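PDB 4K2E: transcriptional activator HlyU from Vibrio cholerae, which activates transcription of the hemolysin gene hlyA as a winged-helix DNA-binding regulator and may promote expression of other virulence determinants. Local coordinates for residues Thr94-Lys97 / Ala98-Leu102; Leu58-Ser61 / Gln62-Ser66; Thr80-Ala84 / Gln85-Tyr89; Asn47-Val51 / Gly52-Ser56. One frame throughout, in Å; residues are numbered along the deposited sequence.

Contacts 2, 3 and 4 gather in the winged helix-turn-helix part of the subunit, whereas contact 1 lies on the C-terminal helix, at the dimer interface. Contact 4 starts the first helix of the predicted DNA-binding motif and contact 2 starts the second; their centres are about 10 Å apart, and Ser55 OG meets Leu60 O at 2.5 Å, a probable hydrogen bond. Contact 3, the wing hairpin, is as near to contact 4: Arg81 NH2 and Glu48 OE1 form a salt bridge of 2.7 Å, and Leu49 pairs with Tyr89 in the sheet. Contact 1 stands apart, its centre about 24 Å from that of contact 2.

Contact 1: residues Thr94-Lys97 / Ala98-Leu102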
loop_
_atom_site.group_PDB
_atom_site.type_symbol
_atom_site.label_atom_id
_atom_site.label_comp_id
_atom_site.label_asym_id
_atom_site.label_seq_id
_atom_site.Cartn_x
_atom_site.Cartn_y
_atom_site.Cartn_z
ATOM N N THR A 94 -0.569 2.275 -14.676
ATOM C CA THR A 94 0.307 1.105 -14.688
ATOM C C THR A 94 0.610 0.665 -13.263
ATOM O O THR A 94 0.640 -0.535 -12.964
ATOM C CB THR A 94 1.649 1.435 -15.376
ATOM O OG1 THR A 94 1.432 2.382 -16.427
ATOM C CG2 THR A 94 2.282 0.186 -15.959
ATOM N N GLU A 95 0.840 1.648 -12.387
ATOM C CA GLU A 95 1.222 1.376 -11.007
ATOM C C GLU A 95 0.085 0.706 -10.264
ATOM O O GLU A 95 0.303 -0.291 -9.563
ATOM C CB GLU A 95 1.633 2.654 -10.244
ATOM C CG GLU A 95 2.901 3.327 -10.750
ATOM C CD GLU A 95 2.704 4.067 -12.064
ATOM O OE1 GLU A 95 1.584 4.574 -12.319
ATOM O OE2 GLU A 95 3.676 4.127 -12.843
ATOM N N VAL A 96 -1.129 1.250 -10.379
ATOM C CA VAL A 96 -2.198 0.622 -9.631
ATOM C C VAL A 96 -2.518 -0.777 -10.175
ATOM O O VAL A 96 -2.711 -1.702 -9.392
ATOM C CB VAL A 96 -3.471 1.506 -9.419
ATOM C CG1 VAL A 96 -4.312 1.611 -10.675
ATOM C CG2 VAL A 96 -4.316 0.901 -8.314
ATOM N N LYS A 97 -2.542 -0.936 -11.492
ATOM C CA LYS A 97 -2.747 -2.256 -12.084
ATOM C C LYS A 97 -1.711 -3.270 -11.577
ATOM O O LYS A 97 -2.070 -4.356 -11.154
ATOM C CB LYS A 97 -2.708 -2.190 -13.612
ATOM C CG LYS A 97 -3.809 -1.367 -14.221
ATOM C CD LYS A 97 -3.669 -1.336 -15.748
ATOM C CE LYS A 97 -4.767 -0.477 -16.372
ATOM N NZ LYS A 97 -4.678 -0.503 -17.881
ATOM N N ALA A 98 -0.434 -2.899 -11.607
ATOM C CA ALA A 98 0.631 -3.777 -11.104
ATOM C C ALA A 98 0.439 -4.124 -9.618
ATOM O O ALA A 98 0.596 -5.289 -9.184
ATOM C CB ALA A 98 1.998 -3.135 -11.347
ATOM N N MET A 99 0.061 -3.120 -8.828
ATOM C CA MET A 99 -0.098 -3.368 -7.404
ATOM C C MET A 99 -1.307 -4.270 -7.127
ATOM O O MET A 99 -1.221 -5.175 -6.310
ATOM C CB MET A 99 -0.174 -2.052 -6.619
ATOM C CG MET A 99 -0.330 -2.240 -5.104
ATOM S SD MET A 99 1.076 -3.082 -4.309
ATOM C CE MET A 99 2.475 -2.141 -4.953
ATOM N N ILE A 100 -2.417 -4.051 -7.843
ATOM C CA ILE A 100 -3.606 -4.860 -7.655
ATOM C C ILE A 100 -3.358 -6.302 -8.129
ATOM O O ILE A 100 -3.774 -7.255 -7.472
ATOM C CB ILE A 100 -4.841 -4.261 -8.380
ATOM C CG1 ILE A 100 -5.154 -2.872 -7.830
ATOM C CG2 ILE A 100 -6.066 -5.164 -8.198
ATOM C CD1 ILE A 100 -5.364 -2.858 -6.334
ATOM N N GLU A 101 -2.654 -6.462 -9.249
ATOM C CA GLU A 101 -2.316 -7.797 -9.723
ATOM C C GLU A 101 -1.566 -8.532 -8.635
ATOM O O GLU A 101 -1.876 -9.698 -8.322
ATOM C CB GLU A 101 -1.428 -7.748 -10.966
ATOM C CG GLU A 101 -2.129 -7.454 -12.247
ATOM C CD GLU A 101 -1.158 -7.396 -13.403
ATOM O OE1 GLU A 101 -1.415 -6.638 -14.365
ATOM O OE2 GLU A 101 -0.128 -8.106 -13.339
ATOM N N LEU A 102 -0.570 -7.844 -8.066
ATOM C CA LEU A 102 0.264 -8.465 -7.048
ATOM C C LEU A 102 -0.562 -8.864 -5.829
ATOM O O LEU A 102 -0.461 -9.977 -5.330
ATOM C CB LEU A 102 1.438 -7.545 -6.639
ATOM C CG LEU A 102 2.269 -8.114 -5.476
ATOM C CD1 LEU A 102 2.805 -9.488 -5.823
ATOM C CD2 LEU A 102 3.427 -7.173 -5.092
#
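Val96 and Ile100, one helical turn apart, lie side by side and point the same way, with Val96 CG2 3.9 Å from Ile100 CG1. A chi1 of 75° leaves Val96 CG2 trans to its own N, where it reaches the following turn; CG1 of Ile100 also passes 3.1 Å from Val96 O. Branched apolar residues suit this face, because Leu28 and Met32 of helix 16-32 pack against it, and Leu91 closes on Ile100. Four backbone bonds of 2.8-2.9 Å join the turns as in a regular alpha-helix: Ala98 N to Thr94 O, Met99 N to Glu95 O, Ile100 N to Val96 O and Glu101 N to Lys97 O.

This is the C-terminal helix 94-108, which in the HlyU dimer meets its counterpart. Ala98 packs on Leu106 of the second subunit, Met99 on Leu102 and Glu95 on Tyr107 of that subunit; the small alanine is consistent with close approach of the partner helix, and the thioether of Met99 is bent at chi2 (63°) and chi3 (50°). Lys97 and Glu101 are exposed. Lys97 runs out extended beyond CG, and the aliphatic part of Glu101 lies over the preceding turn, with its CG 3.3 Å from Lys97 O.

Contact 2: residues Leu58-Ser61 / Gln62-Ser66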
loop_
_atom_site.group_PDB
_atom_site.type_symbol
_atom_site.label_atom_id
_atom_site.label_comp_id
_atom_site.label_asym_id
_atom_site.label_seq_id
_atom_site.Cartn_x
_atom_site.Cartn_y
_atom_site.Cartn_z
ATOM N N LEU A 58 -20.195 -5.158 -3.230
ATOM C CA LEU A 58 -19.604 -4.676 -1.980
ATOM C C LEU A 58 -20.657 -4.629 -0.874
ATOM O O LEU A 58 -20.326 -4.575 0.317
ATOM C CB LEU A 58 -19.013 -3.282 -2.159
ATOM C CG LEU A 58 -17.563 -3.149 -2.664
ATOM C CD1 LEU A 58 -17.048 -4.460 -3.218
ATOM C CD2 LEU A 58 -17.495 -2.073 -3.717
ATOM N N GLU A 59 -21.924 -4.665 -1.287
ATOM C CA GLU A 59 -23.057 -4.434 -0.388
ATOM C C GLU A 59 -22.959 -3.109 0.372
ATOM O O GLU A 59 -23.302 -3.028 1.550
ATOM C CB GLU A 59 -23.292 -5.616 0.548
ATOM C CG GLU A 59 -23.718 -6.821 -0.237
ATOM C CD GLU A 59 -24.220 -7.951 0.606
ATOM O OE1 GLU A 59 -23.998 -7.935 1.832
ATOM O OE2 GLU A 59 -24.839 -8.859 0.018
ATOM N N LEU A 60 -22.502 -2.079 -0.326
ATOM C CA LEU A 60 -22.528 -0.720 0.187
ATOM C C LEU A 60 -23.514 0.068 -0.645
ATOM O O LEU A 60 -23.571 -0.096 -1.859
ATOM C CB LEU A 60 -21.151 -0.069 0.071
ATOM C CG LEU A 60 -20.191 -0.092 1.262
ATOM C CD1 LEU A 60 -18.980 0.748 0.926
ATOM C CD2 LEU A 60 -20.865 0.428 2.527
ATOM N N SER A 61 -24.291 0.927 -0.000
ATOM C CA SER A 61 -25.234 1.757 -0.726
ATOM C C SER A 61 -24.436 2.629 -1.684
ATOM O O SER A 61 -23.239 2.870 -1.484
ATOM C CB SER A 61 -26.027 2.642 0.237
ATOM O OG SER A 61 -25.139 3.507 0.937
ATOM N N GLN A 62 -25.104 3.109 -2.726
ATOM C CA GLN A 62 -24.423 3.945 -3.698
ATOM C C GLN A 62 -23.956 5.239 -3.041
ATOM O O GLN A 62 -22.947 5.808 -3.431
ATOM C CB GLN A 62 -25.309 4.182 -4.928
ATOM C CG GLN A 62 -25.809 2.869 -5.519
ATOM C CD GLN A 62 -26.511 3.016 -6.864
ATOM O OE1 GLN A 62 -27.613 2.486 -7.058
ATOM N NE2 GLN A 62 -25.872 3.715 -7.804
ATOM N N SER A 63 -24.680 5.679 -2.021
ATOM C CA SER A 63 -24.333 6.886 -1.278
ATOM C C SER A 63 -22.971 6.734 -0.618
ATOM O O SER A 63 -22.086 7.556 -0.829
ATOM C CB SER A 63 -25.413 7.180 -0.228
ATOM O OG SER A 63 -25.447 8.546 0.145
ATOM N N ALA A 64 -22.789 5.657 0.147
ATOM C CA ALA A 64 -21.508 5.394 0.808
ATOM C C ALA A 64 -20.399 5.112 -0.205
ATOM O O ALA A 64 -19.255 5.535 -0.036
ATOM C CB ALA A 64 -21.650 4.227 1.804
ATOM N N LEU A 65 -20.752 4.414 -1.275
ATOM C CA LEU A 65 -19.836 4.169 -2.388
ATOM C C LEU A 65 -19.258 5.430 -3.069
ATOM O O LEU A 65 -18.050 5.503 -3.366
ATOM C CB LEU A 65 -20.553 3.325 -3.433
ATOM C CG LEU A 65 -19.735 2.447 -4.360
ATOM C CD1 LEU A 65 -18.813 1.557 -3.530
ATOM C CD2 LEU A 65 -20.693 1.614 -5.196
ATOM N N SER A 66 -20.124 6.405 -3.346
ATOM C CA SER A 66 -19.722 7.593 -4.102
ATOM C C SER A 66 -18.486 8.300 -3.525
ATOM O O SER A 66 -17.689 8.816 -4.285
ATOM C CB SER A 66 -20.893 8.571 -4.290
ATOM O OG SER A 66 -21.142 9.332 -3.126
#
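From Leu60 to Gln62 the backbone passes from an extended conformation into helix 62-74, and Ser61, at the N-cap, makes the change. Two residues earlier, Glu59, the first residue to leave helix 51-58, has positive phi (54°). The first turn is closed by Leu65 N, which donates to Ser61 O at 2.9 Å, nearly straight and in the carbonyl plane.

The Ser61 side chain adds the capping bond. Its OG stands between the backbone N and the carbonyl carbon (chi1 61°), which turns the oxygen back over the helix start to accept from Ala64 N at 3.3 Å, long but nearly linear. Serine suits the place because its short hydroxyl reaches an amide at the helix start, where no earlier turn supplies the usual acceptor. Leu58 CD2 meets Leu65 CD1 at 3.9 Å, the two side chains crossing at about a right angle. Leu60 CD2 lies 3.9 Å from Ala64 CB, an apolar contact of two methyl groups. Within the helix, Ser66 OG donates to Ser63 O three residues back.

Helix 62-74 is the second of the predicted helix-turn-helix, probably the recognition helix that enters the DNA groove. Leu58 and Leu65 are buried against helix 35-40, while Leu60 is partly exposed beside Arg36. The two Ser61 oxygens satisfy the amides of Ala64 and Leu65 at the positive end of the helix dipole.

Contact 3: residues Thr80-Ala84 / Gln85-Tyr89; sequences TRKEA and QTVFY
Gln85 and Ala84 occupy the corner positions of a type II' turn that runs from Glu83 to Thr86. Ala84 has positive phi (49°), a conformation that glycine adopts more readily, and the bent chain of Gln85 lies along the Ala84 peptide. Thr86 then pairs with Glu83 in both directions: Glu83 N gives a nearly straight bond to Thr86 O, while Thr86 N reaches Glu83 O from above the carbonyl plane. Val87, beta-branched and suited to a strand, faces Lys82 in a non-hydrogen-bonded pair; its CG2 touches Lys82 CD at 3.6 Å, an apolar contact with the lysine's methylene chain. Phe88 is joined to Arg81 by two backbone bonds, and Phe88 N to Arg81 O (2.9 Å) is almost linear. Its ring is held between Thr86 CG2 on one face and Arg81 on the other. With CG set between N and the carbonyl carbon (chi1 65°) and the chain extended to NE, Arg81 lifts its guanidinium off the sheet beside the ring, planes 26° apart; Phe88 CD2 lies over one guanidinium face, offset toward the rim. In the guanidinium plane, NH1 of Arg81 binds Glu83 OE1 at 3.1 Å as part of a salt bridge, and NH2 has a second carboxylate partner in Glu48, which should fix the group's rotation. Finally Tyr89 receives Thr80 CG2 over its face, a CH-pi contact 3.6 Å from the centroid. This antiparallel beta hairpin is the wing of the winged helix-turn-helix, the DNA-binding fold of the ArsR family.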
loop_
_atom_site.group_PDB
_atom_site.type_symbol
_atom_site.label_atom_id
_atom_site.label_comp_id
_atom_site.label_asym_id
_atom_site.label_seq_id
_atom_site.Cartn_x
_atom_site.Cartn_y
_atom_site.Cartn_z
ATOM N N THR A 80 -13.324 6.626 -15.686
ATOM C CA THR A 80 -14.764 6.467 -15.846
ATOM C C THR A 80 -15.220 6.651 -17.268
ATOM O O THR A 80 -14.598 7.363 -18.042
ATOM C CB THR A 80 -15.551 7.486 -15.019
ATOM O OG1 THR A 80 -15.092 8.805 -15.320
ATOM C CG2 THR A 80 -15.368 7.209 -13.550
ATOM N N ARG A 81 -16.344 6.027 -17.594
ATOM C CA ARG A 81 -17.081 6.439 -18.786
ATOM C C ARG A 81 -18.557 6.296 -18.511
ATOM O O ARG A 81 -18.954 5.583 -17.590
ATOM C CB ARG A 81 -16.666 5.662 -20.035
ATOM C CG ARG A 81 -16.970 4.194 -19.998
ATOM C CD ARG A 81 -16.727 3.541 -21.357
ATOM N NE ARG A 81 -16.996 2.109 -21.269
ATOM C CZ ARG A 81 -18.142 1.538 -21.627
ATOM N NH1 ARG A 81 -19.127 2.270 -22.136
ATOM N NH2 ARG A 81 -18.295 0.228 -21.491
ATOM N N LYS A 82 -19.370 6.994 -19.290
ATOM C CA LYS A 82 -20.803 6.994 -19.079
ATOM C C LYS A 82 -21.483 6.361 -20.279
ATOM O O LYS A 82 -21.132 6.668 -21.415
ATOM C CB LYS A 82 -21.291 8.431 -18.905
ATOM C CG LYS A 82 -22.778 8.574 -18.626
ATOM C CD LYS A 82 -23.079 8.476 -17.136
ATOM C CE LYS A 82 -24.442 9.074 -16.788
ATOM N NZ LYS A 82 -24.493 9.458 -15.343
ATOM N N GLU A 83 -22.444 5.473 -20.014
ATOM C CA GLU A 83 -23.288 4.888 -21.051
ATOM C C GLU A 83 -24.746 4.841 -20.579
ATOM O O GLU A 83 -25.069 4.176 -19.590
ATOM C CB GLU A 83 -22.801 3.487 -21.438
ATOM C CG GLU A 83 -23.631 2.841 -22.544
ATOM C CD GLU A 83 -23.131 1.466 -22.916
ATOM O OE1 GLU A 83 -21.962 1.160 -22.613
ATOM O OE2 GLU A 83 -23.909 0.687 -23.505
ATOM N N ALA A 84 -25.616 5.547 -21.304
ATOM C CA ALA A 84 -26.974 5.811 -20.847
ATOM C C ALA A 84 -26.954 6.329 -19.408
ATOM O O ALA A 84 -26.368 7.385 -19.130
ATOM C CB ALA A 84 -27.868 4.564 -20.994
ATOM N N GLN A 85 -27.561 5.572 -18.494
ATOM C CA GLN A 85 -27.638 5.964 -17.084
ATOM C C GLN A 85 -26.679 5.171 -16.204
ATOM O O GLN A 85 -26.888 5.029 -15.000
ATOM C CB GLN A 85 -29.070 5.814 -16.571
ATOM C CG GLN A 85 -30.084 6.572 -17.403
ATOM C CD GLN A 85 -29.768 8.047 -17.476
ATOM O OE1 GLN A 85 -29.661 8.621 -18.562
ATOM N NE2 GLN A 85 -29.615 8.673 -16.315
ATOM N N THR A 86 -25.614 4.672 -16.814
ATOM C CA THR A 86 -24.653 3.843 -16.111
ATOM C C THR A 86 -23.259 4.464 -16.156
ATOM O O THR A 86 -22.784 4.846 -17.221
ATOM C CB THR A 86 -24.584 2.443 -16.759
ATOM O OG1 THR A 86 -25.870 1.800 -16.682
ATOM C CG2 THR A 86 -23.537 1.594 -16.070
ATOM N N VAL A 87 -22.611 4.582 -15.000
ATOM C CA VAL A 87 -21.200 4.954 -14.964
ATOM C C VAL A 87 -20.358 3.712 -14.752
ATOM O O VAL A 87 -20.625 2.905 -13.850
ATOM C CB VAL A 87 -20.870 6.027 -13.887
ATOM C CG1 VAL A 87 -19.436 6.454 -13.998
ATOM C CG2 VAL A 87 -21.766 7.252 -14.049
ATOM N N PHE A 88 -19.370 3.553 -15.622
ATOM C CA PHE A 88 -18.495 2.395 -15.654
ATOM C C PHE A 88 -17.099 2.779 -15.223
ATOM O O PHE A 88 -16.519 3.712 -15.768
ATOM C CB PHE A 88 -18.388 1.860 -17.078
ATOM C CG PHE A 88 -19.575 1.057 -17.515
ATOM C CD1 PHE A 88 -19.867 -0.169 -16.905
ATOM C CD2 PHE A 88 -20.399 1.515 -18.531
ATOM C CE1 PHE A 88 -20.963 -0.918 -17.308
ATOM C CE2 PHE A 88 -21.493 0.780 -18.934
ATOM C CZ PHE A 88 -21.774 -0.441 -18.331
ATOM N N TYR A 89 -16.548 2.006 -14.298
ATOM C CA TYR A 89 -15.220 2.278 -13.746
ATOM C C TYR A 89 -14.197 1.247 -14.213
ATOM O O TYR A 89 -14.536 0.068 -14.336
ATOM C CB TYR A 89 -15.308 2.232 -12.218
ATOM C CG TYR A 89 -15.822 3.517 -11.633
ATOM C CD1 TYR A 89 -17.173 3.850 -11.676
ATOM C CD2 TYR A 89 -14.948 4.421 -11.068
ATOM C CE1 TYR A 89 -17.625 5.064 -11.154
ATOM C CE2 TYR A 89 -15.381 5.614 -10.543
ATOM C CZ TYR A 89 -16.714 5.931 -10.574
ATOM O OH TYR A 89 -17.095 7.137 -10.043
#

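Contact 4: residues Asn47-Val51 / Gly52-Ser56; sequences NELSV and GELSS
Leu49 and Leu54 meet where a short strand runs straight into the first helix of the predicted helix-turn-helix, so this contact is the N-terminal end of helix 51-58, with Ser50 as N-cap. Leu49 can be followed outward. Its CB lies 4.2 Å from Leu54 CG; with CG placed beside the backbone N (chi1 -66°), CD1 meets Leu54 CD2 at 4.0 Å, the two side chains crossing at about a right angle. The other branch, CD2, lies against the Glu53 carboxylate, 3.5 Å from Glu53 OE2, which forms a salt bridge with Arg57. Leucine suits the place because its side chain packs on Leu54, Met43 and Leu44.

Ser50 supplies the cap. Its OG, turned between the backbone N and the carbonyl carbon, accepts from Glu53 N at 3.1 Å in a bent bond (140°), and the same N-H is shared with Ser50 O, which it reaches only weakly. That carbonyl oxygen also accepts from Leu54 N at 3.0 Å. Val51 O continues the helix by accepting from Ser55 N. A water provides the water-mediated counterpart of the return bond of a capping box, accepting from Ser50 N and donating to Glu53 OE1 at 2.7 Å.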
loop_
_atom_site.group_PDB
_atom_site.type_symbol
_atom_site.label_atom_id
_atom_site.label_comp_id
_atom_site.label_asym_id
_atom_site.label_seq_id
_atom_site.Cartn_x
_atom_site.Cartn_y
_atom_site.Cartn_z
ATOM N N ASN A 47 -11.410 -5.748 -15.372
ATOM C CA ASN A 47 -12.856 -5.613 -15.573
ATOM C C ASN A 47 -13.297 -4.175 -15.700
ATOM O O ASN A 47 -12.624 -3.268 -15.229
ATOM C CB ASN A 47 -13.643 -6.186 -14.394
ATOM C CG ASN A 47 -13.600 -7.672 -14.333
ATOM O OD1 ASN A 47 -14.384 -8.359 -14.994
ATOM N ND2 ASN A 47 -12.692 -8.196 -13.522
ATOM N N GLU A 48 -14.450 -3.975 -16.320
ATOM C CA GLU A 48 -15.135 -2.703 -16.242
ATOM C C GLU A 48 -16.445 -2.990 -15.522
ATOM O O GLU A 48 -17.217 -3.860 -15.943
ATOM C CB GLU A 48 -15.384 -2.141 -17.640
ATOM C CG GLU A 48 -15.815 -0.685 -17.661
ATOM C CD GLU A 48 -15.855 -0.109 -19.063
ATOM O OE1 GLU A 48 -16.373 -0.782 -19.959
ATOM O OE2 GLU A 48 -15.376 1.022 -19.273
ATOM N N LEU A 49 -16.697 -2.283 -14.431
ATOM C CA LEU A 49 -17.877 -2.541 -13.606
ATOM C C LEU A 49 -18.662 -1.257 -13.426
ATOM O O LEU A 49 -18.085 -0.177 -13.280
ATOM C CB LEU A 49 -17.470 -3.093 -12.225
ATOM C CG LEU A 49 -16.819 -4.482 -12.260
ATOM C CD1 LEU A 49 -16.417 -4.902 -10.879
ATOM C CD2 LEU A 49 -17.742 -5.506 -12.850
ATOM N N SER A 50 -19.982 -1.378 -13.427
ATOM C CA SER A 50 -20.832 -0.237 -13.171
ATOM C C SER A 50 -20.859 0.054 -11.695
ATOM O O SER A 50 -20.479 -0.786 -10.881
ATOM C CB SER A 50 -22.256 -0.521 -13.648
ATOM O OG SER A 50 -22.756 -1.694 -13.034
ATOM N N VAL A 51 -21.303 1.251 -11.340
ATOM C CA VAL A 51 -21.442 1.632 -9.939
ATOM C C VAL A 51 -22.494 0.745 -9.249
ATOM O O VAL A 51 -22.345 0.382 -8.066
ATOM C CB VAL A 51 -21.827 3.116 -9.809
ATOM C CG1 VAL A 51 -22.231 3.452 -8.395
ATOM C CG2 VAL A 51 -20.690 3.991 -10.248
ATOM N N GLY A 52 -23.539 0.394 -9.995
ATOM C CA GLY A 52 -24.589 -0.494 -9.511
ATOM C C GLY A 52 -24.016 -1.861 -9.161
ATOM O O GLY A 52 -24.400 -2.488 -8.167
ATOM N N GLU A 53 -23.062 -2.325 -9.966
ATOM C CA GLU A 53 -22.518 -3.651 -9.731
ATOM C C GLU A 53 -21.600 -3.619 -8.520
ATOM O O GLU A 53 -21.605 -4.533 -7.703
ATOM C CB GLU A 53 -21.722 -4.160 -10.915
ATOM C CG GLU A 53 -21.154 -5.550 -10.637
ATOM C CD GLU A 53 -21.100 -6.417 -11.866
ATOM O OE1 GLU A 53 -21.733 -6.038 -12.875
ATOM O OE2 GLU A 53 -20.426 -7.471 -11.820
ATOM N N LEU A 54 -20.797 -2.569 -8.452
ATOM C CA LEU A 54 -19.949 -2.331 -7.292
ATOM C C LEU A 54 -20.777 -2.274 -5.995
ATOM O O LEU A 54 -20.440 -2.928 -5.009
ATOM C CB LEU A 54 -19.129 -1.045 -7.497
ATOM C CG LEU A 54 -18.020 -1.137 -8.555
ATOM C CD1 LEU A 54 -17.402 0.258 -8.833
ATOM C CD2 LEU A 54 -16.927 -2.102 -8.074
ATOM N N SER A 55 -21.859 -1.500 -5.992
ATOM C CA SER A 55 -22.719 -1.414 -4.812
ATOM C C SER A 55 -23.272 -2.775 -4.462
ATOM O O SER A 55 -23.305 -3.150 -3.282
ATOM C CB SER A 55 -23.872 -0.419 -5.011
ATOM O OG SER A 55 -24.832 -0.548 -3.960
ATOM N N SER A 56 -23.717 -3.517 -5.478
ATOM C CA SER A 56 -24.219 -4.871 -5.236
ATOM C C SER A 56 -23.164 -5.836 -4.638
ATOM O O SER A 56 -23.449 -6.616 -3.703
ATOM C CB SER A 56 -24.782 -5.462 -6.529
ATOM O OG SER A 56 -24.975 -6.855 -6.411
HETATM O O HOH W 1 -21.349 -3.735 -14.244
#